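Local coordinates for N-acetyltransferase domain-containing protein (Pyrococcus horikoshii, PDB 1WWZ), which probably transfers an acyl group from acetyl-coenzyme A, which it binds, to an acceptor not yet identified, as in other GNAT-family acetyltransferases, at residues Arg43-Ile46 with Lys47-Trp50. Numbering follows the deposited sequence.
Sequences RNYI and KWCW
In Y45 CG stands anti to the backbone nitrogen, and in C49 SG lies anti to the carbonyl carbon (chi1 -75°), so that across one helical turn the sulfur lies over one face of the phenol ring. With SG of C49 3.7 Å from the centroid of the Y45 ring and 20° off the normal, this is a Cys sulfur-aromatic contact. The sulfur is displaced to one side of the ring, SG being 3.6 Å from CE2 of Y45. W48 meets the same ring obliquely, CE3 of W48 lying 3.9 Å from CE1 of Y45. The planes are nearly parallel, at 12°, but the centroids of the Y45 ring and the six-membered ring of W48 are 6.0 Å apart, leaving scarcely any overlap. The backbone bond from C49 N to Y45 O, 2.9 Å long, holds the two residues one turn apart. K47 runs beside R43, CD of K47 being 4.0 Å from CG of R43. The phenol OH is hydrogen-bonded to the carbonyl oxygen of H89 on strand 83-93; an alanine in place of Y45 would probably leave that oxygen without this partner and the C49 sulfur without its aromatic face. N-H of K47, W48, C49 and W50 bond in turn to the carbonyl oxygens of R43, N44, Y45 and I46, the i+4 to i pattern of an alpha-helix, here helix 38-53, packed by I46 and C49 against strand 65-78 of the GNAT fold, with the side chain of Y45 about 7 Å from a bound acetyl-CoA.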
ATOM      1  N   ARG A  43     -23.933  13.554   5.428  1.00 21.20           N
ATOM      2  CA  ARG A  43     -24.310  13.784   4.041  1.00 21.29           C
ATOM      3  C   ARG A  43     -23.684  15.067   3.498  1.00 21.07           C
ATOM      4  O   ARG A  43     -23.104  15.073   2.415  1.00 19.35           O
ATOM      5  CB  ARG A  43     -25.838  13.858   3.902  1.00 23.21           C
ATOM      6  CG  ARG A  43     -26.314  13.996   2.458  1.00 25.21           C
ATOM      7  CD  ARG A  43     -27.839  14.006   2.327  1.00 29.44           C
ATOM      8  NE  ARG A  43     -28.460  12.773   2.813  1.00 31.55           N
ATOM      9  CZ  ARG A  43     -28.807  12.556   4.078  1.00 34.49           C
ATOM     10  NH1 ARG A  43     -28.598  13.489   4.999  1.00 36.00           N
ATOM     11  NH2 ARG A  43     -29.362  11.403   4.428  1.00 33.82           N
ATOM     12  N   ASN A  44     -23.800  16.153   4.256  1.00 20.97           N
ATOM     13  CA  ASN A  44     -23.246  17.423   3.816  1.00 22.16           C
ATOM     14  C   ASN A  44     -21.726  17.418   3.716  1.00 21.24           C
ATOM     15  O   ASN A  44     -21.167  17.968   2.768  1.00 20.05           O
ATOM     16  CB  ASN A  44     -23.700  18.555   4.739  1.00 24.13           C
ATOM     17  CG  ASN A  44     -25.204  18.706   4.766  1.00 27.26           C
ATOM     18  OD1 ASN A  44     -25.874  18.491   3.756  1.00 29.08           O
ATOM     19  ND2 ASN A  44     -25.745  19.091   5.917  1.00 27.76           N
ATOM     20  N   TYR A  45     -21.049  16.808   4.683  1.00 19.66           N
ATOM     21  CA  TYR A  45     -19.595  16.785   4.624  1.00 17.83           C
ATOM     22  C   TYR A  45     -19.109  15.932   3.457  1.00 17.26           C
ATOM     23  O   TYR A  45     -18.194  16.324   2.729  1.00 16.69           O
ATOM     24  CB  TYR A  45     -18.988  16.270   5.933  1.00 15.83           C
ATOM     25  CG  TYR A  45     -17.484  16.434   5.959  1.00 16.31           C
ATOM     26  CD1 TYR A  45     -16.906  17.678   5.721  1.00 16.71           C
ATOM     27  CD2 TYR A  45     -16.641  15.348   6.189  1.00 15.41           C
ATOM     28  CE1 TYR A  45     -15.529  17.845   5.710  1.00 16.58           C
ATOM     29  CE2 TYR A  45     -15.252  15.502   6.177  1.00 17.20           C
ATOM     30  CZ  TYR A  45     -14.707  16.755   5.937  1.00 16.95           C
ATOM     31  OH  TYR A  45     -13.343  16.931   5.921  1.00 18.43           O
ATOM     32  N   ILE A  46     -19.723  14.769   3.270  1.00 16.27           N
ATOM     33  CA  ILE A  46     -19.335  13.885   2.175  1.00 15.72           C
ATOM     34  C   ILE A  46     -19.549  14.551   0.815  1.00 15.72           C
ATOM     35  O   ILE A  46     -18.719  14.415  -0.084  1.00 15.18           O
ATOM     36  CB  ILE A  46     -20.103  12.541   2.257  1.00 15.46           C
ATOM     37  CG1 ILE A  46     -19.676  11.796   3.525  1.00 16.90           C
ATOM     38  CG2 ILE A  46     -19.815  11.686   1.028  1.00 15.61           C
ATOM     39  CD1 ILE A  46     -20.435  10.509   3.789  1.00 16.69           C
ATOM     40  N   LYS A  47     -20.649  15.281   0.660  1.00 15.62           N
ATOM     41  CA  LYS A  47     -20.909  15.976  -0.602  1.00 16.74           C
ATOM     42  C   LYS A  47     -19.834  17.037  -0.831  1.00 16.15           C
ATOM     43  O   LYS A  47     -19.337  17.208  -1.947  1.00 15.55           O
ATOM     44  CB  LYS A  47     -22.290  16.632  -0.578  1.00 19.15           C
ATOM     45  CG  LYS A  47     -23.441  15.643  -0.567  1.00 21.58           C
ATOM     46  CD  LYS A  47     -24.783  16.353  -0.445  1.00 23.80           C
ATOM     47  CE  LYS A  47     -25.042  17.270  -1.624  1.00 28.24           C
ATOM     48  NZ  LYS A  47     -26.347  17.982  -1.483  1.00 31.44           N
ATOM     49  N   TRP A  48     -19.473  17.744   0.234  1.00 14.99           N
ATOM     50  CA  TRP A  48     -18.443  18.774   0.148  1.00 15.75           C
ATOM     51  C   TRP A  48     -17.103  18.148  -0.249  1.00 16.48           C
ATOM     52  O   TRP A  48     -16.373  18.705  -1.074  1.00 15.79           O
ATOM     53  CB  TRP A  48     -18.289  19.488   1.492  1.00 16.17           C
ATOM     54  CG  TRP A  48     -17.314  20.631   1.459  1.00 14.39           C
ATOM     55  CD1 TRP A  48     -17.567  21.921   1.080  1.00 15.58           C
ATOM     56  CD2 TRP A  48     -15.922  20.573   1.785  1.00 15.57           C
ATOM     57  NE1 TRP A  48     -16.413  22.672   1.154  1.00 15.79           N
ATOM     58  CE2 TRP A  48     -15.390  21.869   1.588  1.00 16.31           C
ATOM     59  CE3 TRP A  48     -15.072  19.552   2.232  1.00 16.57           C
ATOM     60  CZ2 TRP A  48     -14.042  22.169   1.812  1.00 18.17           C
ATOM     61  CZ3 TRP A  48     -13.726  19.850   2.458  1.00 18.19           C
ATOM     62  CH2 TRP A  48     -13.229  21.153   2.249  1.00 18.84           C
ATOM     63  N   CYS A  49     -16.783  16.999   0.342  1.00 15.45           N
ATOM     64  CA  CYS A  49     -15.528  16.312   0.028  1.00 17.05           C
ATOM     65  C   CYS A  49     -15.490  15.891  -1.438  1.00 17.46           C
ATOM     66  O   CYS A  49     -14.458  15.989  -2.100  1.00 15.90           O
ATOM     67  CB  CYS A  49     -15.351  15.073   0.903  1.00 16.48           C
ATOM     68  SG  CYS A  49     -14.893  15.412   2.616  1.00 17.81           S
ATOM     69  N   TRP A  50     -16.627  15.412  -1.934  1.00 17.25           N
ATOM     70  CA  TRP A  50     -16.732  14.978  -3.322  1.00 18.62           C
ATOM     71  C   TRP A  50     -16.529  16.146  -4.279  1.00 18.88           C
ATOM     72  O   TRP A  50     -15.787  16.039  -5.252  1.00 20.30           O
ATOM     73  CB  TRP A  50     -18.100  14.336  -3.572  1.00 18.14           C
ATOM     74  CG  TRP A  50     -18.340  13.964  -5.009  1.00 18.76           C
ATOM     75  CD1 TRP A  50     -19.129  14.625  -5.905  1.00 18.14           C
ATOM     76  CD2 TRP A  50     -17.769  12.855  -5.715  1.00 19.39           C
ATOM     77  NE1 TRP A  50     -19.087  13.996  -7.128  1.00 18.86           N
ATOM     78  CE2 TRP A  50     -18.261  12.905  -7.038  1.00 20.62           C
ATOM     79  CE3 TRP A  50     -16.892  11.821  -5.359  1.00 21.29           C
ATOM     80  CZ2 TRP A  50     -17.904  11.962  -8.009  1.00 19.30           C
ATOM     81  CZ3 TRP A  50     -16.535  10.880  -6.328  1.00 20.75           C
ATOM     82  CH2 TRP A  50     -17.045  10.960  -7.637  1.00 20.64           C
TER